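Local coordinates for beta-galactosidase (Bacillus circulans, PDB 4MAD), which probably hydrolyses terminal non-reducing beta-D-galactose residues of beta-D-galactosides, as a member of glycoside hydrolase family 35, at residues V67-H72 with E139-Y144; I164-E169 with G194-F199; N283-H288 with Y313-L318; I416-Q421 with E457-I462; A526-D531 with L559-P564. All blocks are in the same frame, centred on the assembly; numbering follows the deposited sequence.

Interaction 1: V67-H72 with E139-Y144; sequences VAWNLH and EKVDAY
Tyr144 OH donates a hydrogen bond to water 1, 2.6 Å from its oxygen, and the water in turn donates one to Val67 O, 2.8 Å from the water oxygen. The water sits at the edge of the phenol ring and in its plane. Val67 CG1 presses against the same hydroxyl, 3.3 Å from Tyr144 OH. Behind the hydroxyl the phenol forms an offset stack with the five-membered ring of Trp69, centroids 3.5 Å apart and planes within 3° of each other. Trp69 CD1 lies over the centre of the Tyr144 ring, while Tyr144 CD2 is displaced toward the rim of the indole. Trp69 CG is anti to the backbone N (chi1 -178°), which sends the indole out toward helix 135-152. In the (beta/alpha)8 barrel the stack joins the chain just past the second strand, 62-66, to the helix that lies between the third and fourth strands. At the indole's far end Trp69 CH2 meets Val141 CG2 at 4.0 Å and, also at 4.0 Å, Lys140 CB. The chain of Lys140 itself bends away to a salt bridge with Glu76. An alanine in place of Trp69 would probably leave the Tyr144 face without its stacking partner, open a gap beside Val141, and deprive Glu73 of the indole N-H it now accepts.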
# COMPACT_ATOMS: atom_id res chain seq x y z
N VAL A 67 4.94 9.95 -2.77
CA VAL A 67 6.02 9.22 -3.42
C VAL A 67 6.43 8.03 -2.57
O VAL A 67 6.74 8.22 -1.47
CB VAL A 67 7.30 10.07 -3.57
CG1 VAL A 67 8.30 9.31 -4.30
CG2 VAL A 67 7.02 11.39 -4.28
N ALA A 68 6.49 6.84 -3.14
CA ALA A 68 6.71 5.63 -2.40
C ALA A 68 8.19 5.24 -2.46
O ALA A 68 8.63 4.69 -3.41
CB ALA A 68 5.86 4.55 -2.96
N TRP A 69 8.93 5.51 -1.41
CA TRP A 69 10.35 5.25 -1.40
C TRP A 69 10.64 3.78 -1.66
O TRP A 69 11.43 3.48 -2.44
CB TRP A 69 10.91 5.66 -0.03
CG TRP A 69 12.39 5.53 0.19
CD1 TRP A 69 13.32 5.10 -0.69
CD2 TRP A 69 13.09 5.80 1.40
NE1 TRP A 69 14.56 5.12 -0.11
CE2 TRP A 69 14.44 5.55 1.17
CE3 TRP A 69 12.71 6.26 2.65
CZ2 TRP A 69 15.39 5.73 2.15
CZ3 TRP A 69 13.68 6.44 3.62
CH2 TRP A 69 14.99 6.18 3.36
N ASN A 70 9.91 2.88 -1.01
CA ASN A 70 10.13 1.46 -1.19
C ASN A 70 9.99 1.04 -2.66
O ASN A 70 10.64 0.16 -3.11
CB ASN A 70 9.28 0.57 -0.24
CG ASN A 70 7.77 0.84 -0.32
OD1 ASN A 70 7.34 1.60 -1.07
ND2 ASN A 70 7.01 0.15 0.51
N LEU A 71 9.12 1.71 -3.40
CA LEU A 71 9.01 1.42 -4.80
C LEU A 71 10.26 1.84 -5.56
O LEU A 71 10.75 1.13 -6.35
CB LEU A 71 7.77 2.03 -5.39
CG LEU A 71 7.13 1.39 -6.61
CD1 LEU A 71 6.75 0.00 -6.31
CD2 LEU A 71 5.91 2.17 -7.01
N HIS A 72 10.73 3.02 -5.29
CA HIS A 72 11.92 3.60 -5.89
C HIS A 72 13.31 3.07 -5.51
O HIS A 72 14.21 3.26 -6.27
CB HIS A 72 11.88 5.09 -5.80
CG HIS A 72 10.64 5.65 -6.41
ND1 HIS A 72 10.35 5.46 -7.74
CD2 HIS A 72 9.57 6.28 -5.89
CE1 HIS A 72 9.18 5.99 -8.00
NE2 HIS A 72 8.69 6.50 -6.90
N GLU A 139 21.02 9.54 6.78
CA GLU A 139 21.93 9.25 5.71
C GLU A 139 21.19 8.54 4.58
O GLU A 139 21.46 8.77 3.48
CB GLU A 139 23.04 8.34 6.19
CG GLU A 139 24.01 9.00 7.11
CD GLU A 139 25.28 8.18 7.38
OE1 GLU A 139 25.39 7.06 6.88
OE2 GLU A 139 26.16 8.69 8.12
N LYS A 140 20.33 7.63 4.93
CA LYS A 140 19.53 6.92 3.95
C LYS A 140 18.55 7.86 3.22
O LYS A 140 18.42 7.83 2.05
CB LYS A 140 18.79 5.74 4.58
CG LYS A 140 19.67 4.73 5.29
CD LYS A 140 20.87 4.34 4.53
CE LYS A 140 21.59 3.19 5.22
NZ LYS A 140 22.90 2.99 4.72
N VAL A 141 17.89 8.70 3.98
CA VAL A 141 16.94 9.63 3.42
C VAL A 141 17.65 10.58 2.42
O VAL A 141 17.13 10.93 1.43
CB VAL A 141 16.31 10.45 4.53
CG1 VAL A 141 15.53 11.57 4.04
CG2 VAL A 141 15.51 9.58 5.45
N ASP A 142 18.83 11.01 2.80
CA ASP A 142 19.56 11.96 2.02
C ASP A 142 19.94 11.38 0.69
O ASP A 142 19.89 12.03 -0.33
CB ASP A 142 20.78 12.48 2.79
CG ASP A 142 20.48 13.68 3.67
OD1 ASP A 142 19.50 14.37 3.44
OD2 ASP A 142 21.22 13.94 4.60
N ALA A 143 20.38 10.16 0.71
CA ALA A 143 20.80 9.52 -0.50
C ALA A 143 19.65 9.31 -1.43
O ALA A 143 19.76 9.51 -2.60
CB ALA A 143 21.46 8.27 -0.21
N TYR A 144 18.54 8.89 -0.87
CA TYR A 144 17.34 8.69 -1.65
C TYR A 144 16.81 9.98 -2.21
O TYR A 144 16.54 10.07 -3.33
CB TYR A 144 16.29 8.00 -0.81
CG TYR A 144 14.90 8.07 -1.34
CD1 TYR A 144 14.62 7.68 -2.60
CD2 TYR A 144 13.88 8.50 -0.56
CE1 TYR A 144 13.34 7.77 -3.10
CE2 TYR A 144 12.61 8.61 -1.05
CZ TYR A 144 12.33 8.22 -2.30
OH TYR A 144 11.07 8.30 -2.75
O HOH W 1 9.37 9.00 -0.90

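Interaction 2: I164-E169 with G194-F199; sequences IALQIE and GNELLF
Gln167 lays its CA over the centre of one face of the Phe199 ring, 3.8 Å above the plane, while Ala165 CB meets the ring edge at Phe199 CE2, also 3.8 Å away. Phe199 CG sits between the backbone N and the carbonyl carbon (chi1 66°), a setting that swings the phenyl back across the neighbouring strand, where its CE1 comes 3.6 Å from Gln167 CB. Met246 and Ile102 also touch this ring. The backbones pair in parallel: Leu166 N bonds to Leu197 O at 3.0 Å, Leu166 O receives Phe199 N, and Ile168 N reaches Phe199 O at 2.9 Å. On the face of the sheet that carries Leu166 and Leu198, Ile168 CD1 packs on Leu198 CB at 3.8 Å, with Leu185 and Ile189 of helix 179-192 lying against them. Gln167 points inward, its side chain about 5 Å from that of Glu247, the predicted nucleophile. This is a beta-alpha-beta crossover joining the fourth and fifth strands of a TIM barrel.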
# COMPACT_ATOMS: atom_id res chain seq x y z
N ILE A 164 3.62 22.68 -7.88
CA ILE A 164 3.54 23.90 -7.10
C ILE A 164 3.77 23.84 -5.57
O ILE A 164 4.06 24.82 -4.96
CB ILE A 164 2.19 24.59 -7.38
CG1 ILE A 164 1.06 23.69 -6.99
CG2 ILE A 164 2.05 24.87 -8.81
CD1 ILE A 164 -0.19 24.32 -7.00
N ALA A 165 3.62 22.68 -4.99
CA ALA A 165 3.85 22.52 -3.58
C ALA A 165 4.31 21.13 -3.17
O ALA A 165 4.07 20.19 -3.80
CB ALA A 165 2.68 22.89 -2.83
N LEU A 166 5.00 21.10 -2.07
CA LEU A 166 5.42 19.85 -1.53
C LEU A 166 5.26 19.75 -0.02
O LEU A 166 5.45 20.70 0.67
CB LEU A 166 6.86 19.63 -1.89
CG LEU A 166 7.24 19.62 -3.35
CD1 LEU A 166 7.80 20.94 -3.70
CD2 LEU A 166 8.24 18.56 -3.61
N GLN A 167 4.92 18.56 0.46
CA GLN A 167 4.76 18.33 1.88
C GLN A 167 6.04 17.84 2.51
O GLN A 167 6.70 17.09 1.92
CB GLN A 167 3.70 17.29 2.16
CG GLN A 167 3.24 17.26 3.57
CD GLN A 167 2.20 16.22 3.85
OE1 GLN A 167 2.53 15.07 4.06
NE2 GLN A 167 0.97 16.60 3.83
N ILE A 168 6.33 18.30 3.71
CA ILE A 168 7.52 17.92 4.38
C ILE A 168 7.39 16.63 5.12
O ILE A 168 8.01 15.72 4.75
CB ILE A 168 8.14 19.04 5.19
CG1 ILE A 168 8.66 20.10 4.22
CG2 ILE A 168 9.24 18.49 6.02
CD1 ILE A 168 8.89 21.37 4.79
N GLU A 169 6.62 16.46 6.14
CA GLU A 169 6.76 15.02 6.50
C GLU A 169 5.34 14.58 6.16
O GLU A 169 4.71 15.08 5.33
CB GLU A 169 7.15 14.84 7.95
CG GLU A 169 8.26 13.89 8.26
CD GLU A 169 7.74 12.62 8.86
OE1 GLU A 169 6.56 12.47 9.06
OE2 GLU A 169 8.55 11.75 9.11
N GLY A 194 13.07 24.59 -5.57
CA GLY A 194 13.12 26.00 -5.86
C GLY A 194 12.33 26.76 -4.82
O GLY A 194 12.42 26.49 -3.67
N ASN A 195 11.51 27.67 -5.27
CA ASN A 195 10.68 28.46 -4.39
C ASN A 195 9.28 27.92 -4.21
O ASN A 195 8.43 28.63 -3.87
CB ASN A 195 10.62 29.91 -4.82
CG ASN A 195 10.08 30.08 -6.18
OD1 ASN A 195 9.52 29.19 -6.73
ND2 ASN A 195 10.25 31.24 -6.72
N GLU A 196 9.07 26.65 -4.43
CA GLU A 196 7.77 26.05 -4.29
C GLU A 196 7.32 26.11 -2.85
O GLU A 196 8.12 26.18 -1.99
CB GLU A 196 7.80 24.60 -4.77
CG GLU A 196 7.92 24.42 -6.25
CD GLU A 196 9.28 24.73 -6.81
OE1 GLU A 196 10.27 24.50 -6.17
OE2 GLU A 196 9.32 25.23 -7.90
N LEU A 197 6.03 26.15 -2.63
CA LEU A 197 5.51 26.21 -1.29
C LEU A 197 5.72 24.87 -0.56
O LEU A 197 5.37 23.86 -1.06
CB LEU A 197 4.03 26.58 -1.31
CG LEU A 197 3.38 26.58 0.06
CD1 LEU A 197 3.99 27.49 1.02
CD2 LEU A 197 1.98 26.82 -0.01
N LEU A 198 6.30 24.92 0.62
CA LEU A 198 6.50 23.76 1.47
C LEU A 198 5.51 23.76 2.60
O LEU A 198 5.21 24.77 3.12
CB LEU A 198 7.90 23.78 2.08
CG LEU A 198 9.09 23.69 1.15
CD1 LEU A 198 10.38 23.41 1.88
CD2 LEU A 198 8.88 22.72 0.10
N PHE A 199 4.98 22.63 2.97
CA PHE A 199 3.95 22.65 3.97
C PHE A 199 3.96 21.34 4.71
O PHE A 199 4.49 20.44 4.23
CB PHE A 199 2.59 22.90 3.33
CG PHE A 199 2.15 21.81 2.45
CD1 PHE A 199 1.47 20.75 2.93
CD2 PHE A 199 2.43 21.83 1.10
CE1 PHE A 199 1.09 19.74 2.10
CE2 PHE A 199 2.01 20.82 0.28
CZ PHE A 199 1.38 19.79 0.77

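Interaction 3: N283-H288 with Y313-L318; sequences NFYMAH and YDYDGL
At the mouth of the barrel, just past its eighth strand, a cis peptide joins Tyr285 to Met286, and both residues meet the loop tyrosines Tyr313 and Tyr315. Non-proline cis peptides at this point are familiar from clan GH-A glycosidases. Tyr285 OH donates to Tyr313 OH at 2.9 Å, and Tyr313 OH is bonded in turn to Glu112, which lines a pocket holding 2-(2-methoxyethoxy)ethanol. The Tyr285 ring also turns its edge to the face of Tyr315, centroids 5.4 Å apart and planes at 71°. Its side chain lies about 4 Å from that of Glu247, the predicted nucleophile, so the hydrogen bond and the edge-to-face contact probably hold the phenol in place beside the predicted active site. Met286 bends at both chi2 and chi3: its CG stands over the Tyr315 face, 4.0 Å from the ring centroid, and touches Tyr313 CE2 at 3.8 Å, while its SD makes Met-aromatic contacts with both rings. Away from the tyrosines, Leu318 CD1 packs on Phe284 CD1 at 3.9 Å, and helix 327-339 packs against both side chains. In the loop, Asp314 OD2 accepts from Asp316 N at 3.0 Å through its anti lone pair, an Asx turn.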
# COMPACT_ATOMS: atom_id res chain seq x y z
N ASN A 283 -8.10 18.79 -0.37
CA ASN A 283 -7.57 17.65 -1.11
C ASN A 283 -8.36 16.40 -0.76
O ASN A 283 -8.33 15.98 0.32
CB ASN A 283 -6.11 17.44 -0.79
CG ASN A 283 -5.48 16.34 -1.59
OD1 ASN A 283 -5.73 16.19 -2.77
ND2 ASN A 283 -4.63 15.57 -0.93
N PHE A 284 -9.07 15.85 -1.72
CA PHE A 284 -9.89 14.71 -1.48
C PHE A 284 -8.97 13.46 -1.33
O PHE A 284 -8.21 13.18 -2.20
CB PHE A 284 -10.88 14.51 -2.62
CG PHE A 284 -12.18 15.19 -2.43
CD1 PHE A 284 -13.28 14.48 -2.23
CD2 PHE A 284 -12.28 16.54 -2.47
CE1 PHE A 284 -14.47 15.10 -2.03
CE2 PHE A 284 -13.46 17.14 -2.30
CZ PHE A 284 -14.54 16.43 -2.08
N TYR A 285 -9.11 12.74 -0.22
CA TYR A 285 -8.43 11.50 -0.01
C TYR A 285 -9.42 10.33 0.15
O TYR A 285 -10.09 10.27 1.12
CB TYR A 285 -7.58 11.62 1.24
CG TYR A 285 -6.53 10.55 1.32
CD1 TYR A 285 -5.22 10.81 1.02
CD2 TYR A 285 -6.87 9.26 1.63
CE1 TYR A 285 -4.27 9.82 1.07
CE2 TYR A 285 -5.94 8.28 1.65
CZ TYR A 285 -4.64 8.55 1.39
OH TYR A 285 -3.75 7.55 1.44
N MET A 286 -9.50 9.41 -0.81
CA MET A 286 -8.80 9.43 -2.09
C MET A 286 -9.77 9.83 -3.21
O MET A 286 -10.90 9.50 -3.17
CB MET A 286 -8.31 8.05 -2.42
CG MET A 286 -7.27 7.50 -1.55
SD MET A 286 -5.73 8.24 -1.66
CE MET A 286 -5.31 7.84 -3.30
N ALA A 287 -9.31 10.60 -4.18
CA ALA A 287 -10.15 10.86 -5.31
C ALA A 287 -10.29 9.66 -6.21
O ALA A 287 -11.33 9.29 -6.55
CB ALA A 287 -9.65 12.02 -6.12
N HIS A 288 -9.16 9.13 -6.59
CA HIS A 288 -9.03 7.80 -7.12
C HIS A 288 -8.05 6.97 -6.26
O HIS A 288 -6.95 7.33 -6.10
CB HIS A 288 -8.53 7.86 -8.55
CG HIS A 288 -8.32 6.51 -9.15
ND1 HIS A 288 -9.36 5.64 -9.36
CD2 HIS A 288 -7.20 5.86 -9.51
CE1 HIS A 288 -8.88 4.52 -9.85
NE2 HIS A 288 -7.58 4.65 -9.99
N TYR A 313 -7.94 -0.80 -2.98
CA TYR A 313 -7.91 0.54 -2.41
C TYR A 313 -8.98 1.44 -2.99
O TYR A 313 -8.76 2.57 -3.13
CB TYR A 313 -6.55 1.16 -2.49
CG TYR A 313 -6.19 2.16 -1.43
CD1 TYR A 313 -6.23 1.85 -0.08
CD2 TYR A 313 -5.74 3.39 -1.77
CE1 TYR A 313 -5.88 2.77 0.85
CE2 TYR A 313 -5.39 4.29 -0.84
CZ TYR A 313 -5.45 3.99 0.48
OH TYR A 313 -5.03 4.93 1.37
N ASP A 314 -10.13 0.87 -3.25
CA ASP A 314 -11.21 1.57 -3.89
C ASP A 314 -11.52 2.77 -3.05
O ASP A 314 -11.60 3.78 -3.56
CB ASP A 314 -12.43 0.65 -3.93
CG ASP A 314 -13.71 1.30 -4.49
OD1 ASP A 314 -14.07 0.96 -5.60
OD2 ASP A 314 -14.35 2.03 -3.77
N TYR A 315 -11.67 2.61 -1.75
CA TYR A 315 -11.72 3.68 -0.74
C TYR A 315 -13.09 4.38 -0.74
O TYR A 315 -13.25 5.39 -0.17
CB TYR A 315 -10.63 4.73 -1.00
CG TYR A 315 -10.11 5.39 0.24
CD1 TYR A 315 -8.98 4.95 0.85
CD2 TYR A 315 -10.75 6.44 0.79
CE1 TYR A 315 -8.50 5.53 1.97
CE2 TYR A 315 -10.29 7.03 1.90
CZ TYR A 315 -9.17 6.58 2.48
OH TYR A 315 -8.75 7.20 3.59
N ASP A 316 -14.05 3.83 -1.45
CA ASP A 316 -15.26 4.55 -1.68
C ASP A 316 -14.90 5.88 -2.33
O ASP A 316 -15.47 6.88 -2.07
CB ASP A 316 -16.07 4.78 -0.43
CG ASP A 316 -17.51 5.06 -0.74
OD1 ASP A 316 -17.96 4.65 -1.78
OD2 ASP A 316 -18.16 5.65 0.10
N GLY A 317 -13.92 5.83 -3.19
CA GLY A 317 -13.40 7.00 -3.85
C GLY A 317 -14.38 7.56 -4.88
O GLY A 317 -15.35 6.96 -5.16
N LEU A 318 -14.05 8.74 -5.39
CA LEU A 318 -14.84 9.39 -6.40
C LEU A 318 -14.85 8.55 -7.68
O LEU A 318 -15.84 8.52 -8.32
CB LEU A 318 -14.34 10.78 -6.68
CG LEU A 318 -14.35 11.71 -5.49
CD1 LEU A 318 -13.83 13.04 -5.85
CD2 LEU A 318 -15.63 11.80 -4.82

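Interaction 4: I416-Q421 with E457-I462; sequences IHDRGQ and ENMGRI
Opposite Glu457 the other chain segment places two residues, Asp418 and Arg419, in a classic beta bulge at the corner where strand 409-417 gives way to strand 419-424 in the first all-beta domain. Asp418 N bonds to Glu457 O at 3.0 Å, and Glu457 N to Arg419 O at 2.8 Å. A cis peptide precedes Asp418, whose CG stands beside the backbone N (chi1 -43°). From there OD2 takes Met459 N at 3.0 Å through its anti lone pair. The thioether folds back over the bulge, with Met459 SD 3.8 Å from Arg419 CB. Next come the residues that hold this shell: Lys472 shares Asp418 OD2, and Arg434 pairs with OD1, which would favour the charged carboxylate. An Asx turn, Gly460 N to Asn458 OD1, steers the chain onward through Gly460, whose backbone angles would drive a CB against the preceding carbonyl oxygen. Glu457 forms salt bridges to Lys537 and Arg549, and Arg419 NH1 bonds to His579. Between the two charges stands water 2, accepting from Arg419 NH1 at 3.0 Å and donating to Glu457 OE1 at 2.9 Å.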
# COMPACT_ATOMS: atom_id res chain seq x y z
N ILE A 416 5.54 -14.57 15.78
CA ILE A 416 5.15 -14.82 14.42
C ILE A 416 4.56 -13.55 13.75
O ILE A 416 3.60 -13.06 14.16
CB ILE A 416 4.17 -15.97 14.31
CG1 ILE A 416 3.85 -16.27 12.86
CG2 ILE A 416 2.96 -15.72 15.09
CD1 ILE A 416 4.87 -16.96 12.16
N HIS A 417 5.23 -13.08 12.70
CA HIS A 417 4.85 -11.89 12.01
C HIS A 417 4.69 -12.23 10.53
O HIS A 417 5.64 -12.12 9.81
CB HIS A 417 5.93 -10.83 12.18
CG HIS A 417 5.94 -10.16 13.52
ND1 HIS A 417 6.75 -9.10 13.81
CD2 HIS A 417 5.21 -10.39 14.62
CE1 HIS A 417 6.51 -8.69 15.03
NE2 HIS A 417 5.60 -9.48 15.56
N ASP A 418 3.50 -12.61 10.10
CA ASP A 418 2.28 -12.55 10.87
C ASP A 418 1.38 -13.79 10.96
O ASP A 418 0.48 -13.82 11.72
CB ASP A 418 1.49 -11.39 10.31
CG ASP A 418 2.35 -10.21 10.04
OD1 ASP A 418 2.86 -9.68 11.00
OD2 ASP A 418 2.55 -9.85 8.90
N ARG A 419 1.67 -14.77 10.12
CA ARG A 419 0.91 -15.99 10.05
C ARG A 419 1.80 -17.12 9.57
O ARG A 419 2.60 -16.94 8.70
CB ARG A 419 -0.21 -15.84 9.07
CG ARG A 419 -1.33 -16.77 9.24
CD ARG A 419 -2.49 -16.32 8.37
NE ARG A 419 -3.67 -17.15 8.48
CZ ARG A 419 -3.94 -18.20 7.72
NH1 ARG A 419 -3.11 -18.63 6.80
NH2 ARG A 419 -5.06 -18.83 7.88
N GLY A 420 1.63 -18.28 10.14
CA GLY A 420 2.38 -19.38 9.63
C GLY A 420 1.70 -20.72 9.71
O GLY A 420 0.92 -20.94 10.58
N GLN A 421 2.08 -21.58 8.79
CA GLN A 421 1.61 -22.92 8.71
C GLN A 421 2.74 -23.87 9.09
O GLN A 421 3.80 -23.78 8.57
CB GLN A 421 1.17 -23.22 7.31
CG GLN A 421 -0.03 -22.41 6.84
CD GLN A 421 -0.22 -22.46 5.30
OE1 GLN A 421 0.27 -21.64 4.59
NE2 GLN A 421 -0.92 -23.44 4.85
N GLU A 457 3.91 -16.00 6.35
CA GLU A 457 3.47 -14.95 5.49
C GLU A 457 3.68 -13.59 6.15
O GLU A 457 3.25 -13.39 7.23
CB GLU A 457 2.00 -15.07 5.13
CG GLU A 457 1.58 -14.13 4.07
CD GLU A 457 0.08 -14.23 3.69
OE1 GLU A 457 -0.63 -15.01 4.29
OE2 GLU A 457 -0.36 -13.52 2.81
N ASN A 458 4.35 -12.69 5.44
CA ASN A 458 4.42 -11.29 5.76
C ASN A 458 3.13 -10.74 5.16
O ASN A 458 3.03 -10.62 3.99
CB ASN A 458 5.57 -10.59 5.01
CG ASN A 458 5.50 -9.05 5.03
OD1 ASN A 458 4.60 -8.46 5.48
ND2 ASN A 458 6.47 -8.44 4.43
N MET A 459 2.18 -10.40 6.01
CA MET A 459 0.86 -9.96 5.60
C MET A 459 0.77 -8.44 5.35
O MET A 459 -0.28 -7.94 5.12
CB MET A 459 -0.18 -10.41 6.61
CG MET A 459 -0.28 -11.88 6.77
SD MET A 459 -1.48 -12.38 8.00
CE MET A 459 -2.94 -12.09 7.13
N GLY A 460 1.91 -7.80 5.46
CA GLY A 460 2.10 -6.39 5.33
C GLY A 460 2.62 -5.59 6.50
O GLY A 460 2.10 -5.72 7.56
N ARG A 461 3.65 -4.80 6.26
CA ARG A 461 4.27 -4.04 7.30
C ARG A 461 3.41 -2.87 7.73
O ARG A 461 2.94 -2.17 6.92
CB ARG A 461 5.68 -3.56 6.94
CG ARG A 461 6.72 -4.64 6.82
CD ARG A 461 8.18 -4.19 6.83
NE ARG A 461 9.05 -5.34 6.66
CZ ARG A 461 9.19 -5.96 5.52
NH1 ARG A 461 8.56 -5.50 4.46
NH2 ARG A 461 9.95 -6.99 5.42
N ILE A 462 3.27 -2.72 9.02
CA ILE A 462 2.54 -1.67 9.66
C ILE A 462 3.02 -0.31 9.18
O ILE A 462 4.14 -0.09 8.98
CB ILE A 462 2.69 -1.75 11.20
CG1 ILE A 462 1.87 -2.92 11.71
CG2 ILE A 462 2.21 -0.51 11.87
CD1 ILE A 462 2.27 -3.41 13.02
O HOH W 2 -0.55 -17.32 5.97

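Interaction 5: A526-D531 with L559-P564; sequences ADTFID and LYVPAP
Four backbone hydrogen bonds zip Thr528 and Ile530 to Val561 and Leu559 in antiparallel fashion. Val561 N to Thr528 O is 2.8 Å and Ile530 N to Leu559 O is 2.9 Å. Between these hydrogen-bonded pairs lies the non-hydrogen-bonded pair Phe529 and Tyr560. Among polar side chains Asp527 does most: its OD1 accepts Ala563 N at 2.9 Å, nearly along the C-O axis, and also bonds Tyr47 OH, while OD2 forms a salt bridge with Lys353. The carboxylate stands at the edge of the Tyr560 ring, perpendicular to it. An alanine in place of Asp527 would probably leave Ala563 N and Tyr47 OH without this partner and Lys353 without its counter-charge, so that the turn after the strand is less firmly held. Apolar contacts fall on both faces. Phe529 CE1 meets Tyr560 CD1 at 3.8 Å, the rings inclined by 36°. On the opposite face Thr528 OG1, anti to the backbone N (chi1 -170°), bonds to Arg354 O and Val588 O, leaving CG2 to pack on Val561 CB at 3.7 Å, and Ile530 CG1 touches Val561 CG2, also at 3.7 Å. Leu547 packs against Ile530, Leu559 and Val561. These strands form one margin of the galactose-binding domain's antiparallel sheet, with 558-561 outermost.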
# COMPACT_ATOMS: atom_id res chain seq x y z
N ALA A 526 -9.88 -6.94 -21.93
CA ALA A 526 -10.76 -5.95 -21.34
C ALA A 526 -10.62 -6.06 -19.82
O ALA A 526 -10.17 -7.05 -19.36
CB ALA A 526 -12.13 -6.21 -21.71
N ASP A 527 -11.02 -5.06 -19.07
CA ASP A 527 -10.92 -5.14 -17.63
C ASP A 527 -11.82 -6.24 -17.15
O ASP A 527 -12.78 -6.51 -17.72
CB ASP A 527 -11.34 -3.85 -16.94
CG ASP A 527 -10.34 -2.74 -17.07
OD1 ASP A 527 -9.24 -2.93 -17.55
OD2 ASP A 527 -10.71 -1.66 -16.69
N THR A 528 -11.42 -6.90 -16.09
CA THR A 528 -12.17 -8.01 -15.56
C THR A 528 -11.84 -8.26 -14.10
O THR A 528 -10.96 -7.66 -13.59
CB THR A 528 -11.99 -9.30 -16.39
OG1 THR A 528 -12.90 -10.29 -15.98
CG2 THR A 528 -10.62 -9.82 -16.25
N PHE A 529 -12.58 -9.16 -13.48
CA PHE A 529 -12.40 -9.46 -12.08
C PHE A 529 -12.44 -10.95 -11.83
O PHE A 529 -13.26 -11.61 -12.36
CB PHE A 529 -13.45 -8.77 -11.25
CG PHE A 529 -13.60 -7.30 -11.56
CD1 PHE A 529 -13.00 -6.34 -10.78
CD2 PHE A 529 -14.37 -6.86 -12.61
CE1 PHE A 529 -13.14 -5.04 -11.04
CE2 PHE A 529 -14.50 -5.53 -12.85
CZ PHE A 529 -13.86 -4.64 -12.07
N ILE A 530 -11.54 -11.43 -11.01
CA ILE A 530 -11.51 -12.82 -10.64
C ILE A 530 -12.26 -13.09 -9.33
O ILE A 530 -11.91 -12.57 -8.34
CB ILE A 530 -10.06 -13.34 -10.47
CG1 ILE A 530 -9.23 -13.09 -11.71
CG2 ILE A 530 -10.07 -14.77 -10.21
CD1 ILE A 530 -7.83 -13.61 -11.63
N ASP A 531 -13.25 -13.94 -9.38
CA ASP A 531 -14.07 -14.25 -8.23
C ASP A 531 -13.46 -15.39 -7.46
O ASP A 531 -13.39 -16.45 -7.95
CB ASP A 531 -15.44 -14.71 -8.67
CG ASP A 531 -16.24 -15.31 -7.56
OD1 ASP A 531 -15.99 -15.07 -6.41
OD2 ASP A 531 -17.15 -16.06 -7.88
N LEU A 559 -10.62 -10.02 -7.29
CA LEU A 559 -9.42 -9.30 -7.60
C LEU A 559 -9.56 -8.66 -8.98
O LEU A 559 -9.83 -9.32 -9.88
CB LEU A 559 -8.17 -10.20 -7.61
CG LEU A 559 -7.54 -10.63 -6.29
CD1 LEU A 559 -6.42 -11.65 -6.40
CD2 LEU A 559 -7.17 -9.49 -5.46
N TYR A 560 -9.29 -7.38 -9.06
CA TYR A 560 -9.31 -6.63 -10.30
C TYR A 560 -8.14 -7.00 -11.15
O TYR A 560 -7.06 -7.01 -10.72
CB TYR A 560 -9.36 -5.14 -10.00
CG TYR A 560 -9.04 -4.13 -11.07
CD1 TYR A 560 -9.71 -4.09 -12.25
CD2 TYR A 560 -8.09 -3.20 -10.85
CE1 TYR A 560 -9.42 -3.18 -13.16
CE2 TYR A 560 -7.78 -2.29 -11.76
CZ TYR A 560 -8.46 -2.27 -12.92
OH TYR A 560 -8.14 -1.35 -13.82
N VAL A 561 -8.46 -7.27 -12.40
CA VAL A 561 -7.51 -7.49 -13.43
C VAL A 561 -7.56 -6.39 -14.48
O VAL A 561 -8.40 -6.38 -15.29
CB VAL A 561 -7.82 -8.80 -14.13
CG1 VAL A 561 -6.77 -9.12 -15.13
CG2 VAL A 561 -8.03 -9.90 -13.19
N PRO A 562 -6.61 -5.49 -14.48
CA PRO A 562 -6.54 -4.48 -15.51
C PRO A 562 -6.29 -5.09 -16.88
O PRO A 562 -5.52 -5.97 -17.01
CB PRO A 562 -5.33 -3.65 -15.09
CG PRO A 562 -5.14 -3.92 -13.72
CD PRO A 562 -5.58 -5.28 -13.48
N ALA A 563 -6.87 -4.52 -17.91
CA ALA A 563 -6.72 -5.11 -19.22
C ALA A 563 -5.27 -5.27 -19.66
O ALA A 563 -4.95 -6.21 -20.32
CB ALA A 563 -7.46 -4.32 -20.20
N PRO A 564 -4.39 -4.35 -19.28
CA PRO A 564 -3.00 -4.41 -19.75
C PRO A 564 -2.24 -5.64 -19.31
O PRO A 564 -1.27 -5.96 -19.89
CB PRO A 564 -2.41 -3.18 -19.15
CG PRO A 564 -3.53 -2.21 -19.20
CD PRO A 564 -4.71 -3.01 -18.79

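How the interactions relate
All five contacts run in series from the N terminus: each closes its loop before the next opens, and none nests or crosses. Interaction 1 closes 66 residues within the barrel, and its helix 135-152 leads straight on to strand 163-167, where interaction 2 begins. Interactions 2 and 3 reach the same barrel sheet, at its fourth and fifth strands and at its eighth, each closing 24 residues; their centres are 23 Å apart. Interaction 4 spans 35 residues in the first all-beta domain, and interaction 5 spans 27 in the galactose-binding domain. No two touch; between the barrel and the beta domains the closest approaches, about 7 Å between nearest atoms, are those of interaction 3 to 5 and of 1 to 4.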